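Local atomic coordinates of periplasmic binding protein/LacI transcriptional regulator (Shewanella sp. ANA-3, PDB entry 5OCP), a protein that binds L-arabinofuranose, in both its alpha and beta forms, as the periplasmic binding component of an arabinose ABC transporter. Residues A[84-88]-A[89-93]. Numbering follows the deposited sequence.
Sequences VVIVD and RNIKV. With AHR (alpha-L-arabinofuranose), chain I; FUB (beta-L-arabinofuranose), chain J.
Ile86 lays its CD1 methyl against the CD1 methyl of Ile91, 3.9 Å apart, where the chain doubles back after strand 84-87. The CG2 methyl of Ile86, placed anti to the backbone N, touches the returning main chain at Arg89 O, 3.4 Å away. Ile91 sends CG1 between its own backbone N and carbonyl carbon (chi1 65°), which brings CD1 back to the strand; Leu74 of helix 71-79 also packs on the Ile91 side chain. The reversal pivots on Asp88, whose positive phi of 78° swings the chain round, and the two residues at the bend both turn to the sugar. Asp88 OD1 lies 2.6 Å from O5 of either anomer, while OD2 is salt-bridged to Arg15. The Arg89 chain is extended from CG to NE, and its guanidinium presents its edge to the sugar: NE donates to O5, in the guanidinium plane, at 3.0 Å, and NH2 to the ring oxygen O4, near that plane, at 2.9 Å, both bonds nearly straight. With NH1 bonded to Val65 O, each of the three nitrogens donates a hydrogen bond, which should fix the group's rotation. Asp88 OD2 sits obliquely to that plane, 4.1 Å from Arg89 NE, near enough for the opposite charges probably to steady each other without a direct bond. A bend carrying sugar-binding residues at the C-terminal end of a parallel strand is characteristic of the interdomain cleft of periplasmic sugar-binding proteins.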
# COMPACT_ATOMS: atom_id res chain seq x y z
N VAL A 84 21.43 1.35 -2.23
CA VAL A 84 20.16 0.73 -1.96
C VAL A 84 19.08 1.87 -1.88
O VAL A 84 19.28 2.80 -1.20
CB VAL A 84 20.21 -0.04 -0.66
CG1 VAL A 84 18.84 -0.58 -0.32
CG2 VAL A 84 21.17 -1.21 -0.76
N VAL A 85 17.97 1.71 -2.60
CA VAL A 85 16.85 2.62 -2.44
C VAL A 85 15.70 1.82 -1.81
O VAL A 85 15.40 0.68 -2.24
CB VAL A 85 16.43 3.15 -3.74
CG1 VAL A 85 15.18 4.04 -3.57
CG2 VAL A 85 17.58 3.94 -4.37
N ILE A 86 15.09 2.40 -0.78
CA ILE A 86 13.94 1.79 -0.18
C ILE A 86 12.74 2.41 -0.81
O ILE A 86 12.69 3.62 -1.02
CB ILE A 86 13.92 2.09 1.34
CG1 ILE A 86 15.21 1.66 2.04
CG2 ILE A 86 12.71 1.48 2.03
CD1 ILE A 86 15.51 0.17 1.88
N VAL A 87 11.70 1.61 -1.12
CA VAL A 87 10.47 2.09 -1.69
C VAL A 87 9.26 1.50 -0.93
O VAL A 87 9.31 0.42 -0.38
CB VAL A 87 10.29 1.76 -3.16
CG1 VAL A 87 11.36 2.49 -3.98
CG2 VAL A 87 10.35 0.26 -3.42
N ASP A 88 8.21 2.29 -0.90
CA ASP A 88 6.88 1.85 -0.43
C ASP A 88 6.90 1.83 1.07
O ASP A 88 6.68 2.90 1.69
CB ASP A 88 6.44 0.58 -1.18
CG ASP A 88 5.28 -0.16 -0.47
OD1 ASP A 88 4.46 0.52 0.21
OD2 ASP A 88 5.22 -1.43 -0.53
N ARG A 89 7.22 0.71 1.71
CA ARG A 89 7.29 0.64 3.16
C ARG A 89 8.65 1.14 3.66
O ARG A 89 9.43 1.76 2.89
CB ARG A 89 6.92 -0.75 3.67
CG ARG A 89 5.55 -1.18 3.17
CD ARG A 89 5.20 -2.59 3.63
NE ARG A 89 3.88 -3.00 3.06
CZ ARG A 89 3.40 -4.24 3.14
NH1 ARG A 89 4.08 -5.23 3.71
NH2 ARG A 89 2.24 -4.56 2.53
N ASN A 90 8.83 1.01 4.95
CA ASN A 90 10.05 1.56 5.57
C ASN A 90 10.83 0.46 6.26
O ASN A 90 10.35 -0.62 6.60
CB ASN A 90 9.73 2.67 6.60
CG ASN A 90 10.89 3.64 6.85
OD1 ASN A 90 11.89 3.64 6.13
ND2 ASN A 90 10.79 4.41 7.92
N ILE A 91 12.08 0.78 6.57
CA ILE A 91 12.95 -0.07 7.38
C ILE A 91 13.29 0.71 8.66
O ILE A 91 13.22 1.94 8.67
CB ILE A 91 14.21 -0.47 6.61
CG1 ILE A 91 15.07 0.74 6.32
CG2 ILE A 91 13.86 -1.25 5.33
CD1 ILE A 91 16.43 0.44 5.67
N LYS A 92 13.51 0.01 9.75
CA LYS A 92 14.05 0.65 10.96
C LYS A 92 15.53 0.33 11.06
O LYS A 92 15.89 -0.82 11.30
CB LYS A 92 13.29 0.19 12.21
CG LYS A 92 11.87 0.69 12.28
CD LYS A 92 11.67 2.19 12.28
CE LYS A 92 10.19 2.56 12.27
NZ LYS A 92 9.48 2.30 13.57
N VAL A 93 16.38 1.29 10.80
CA VAL A 93 17.79 1.10 10.98
C VAL A 93 18.35 2.28 11.75
O VAL A 93 17.79 3.32 11.75
CB VAL A 93 18.57 0.92 9.68
CG1 VAL A 93 18.21 -0.38 9.04
CG2 VAL A 93 18.38 2.05 8.74
O5 AHR I . 2.62 -0.94 1.28
C5 AHR I . 1.49 -0.60 0.54
C4 AHR I . 0.33 -1.50 0.91
O4 AHR I . 0.69 -2.86 0.79
C3 AHR I . -0.90 -1.25 0.02
O3 AHR I . -1.62 -0.19 0.55
C2 AHR I . -1.55 -2.62 0.09
O2 AHR I . -2.45 -2.93 -0.93
C1 AHR I . -0.31 -3.49 -0.04
O1 AHR I . -0.58 -4.71 0.44
O5 FUB J . 2.62 -0.94 1.28
C5 FUB J . 1.49 -0.61 0.54
C4 FUB J . 0.33 -1.52 0.91
O4 FUB J . 0.68 -2.87 0.80
C3 FUB J . -0.90 -1.27 0.01
O3 FUB J . -1.61 -0.20 0.54
C2 FUB J . -1.59 -2.62 0.14
O2 FUB J . -2.46 -2.93 -0.93
C1 FUB J . -0.46 -3.63 0.35
O1 FUB J . -0.14 -4.12 -0.85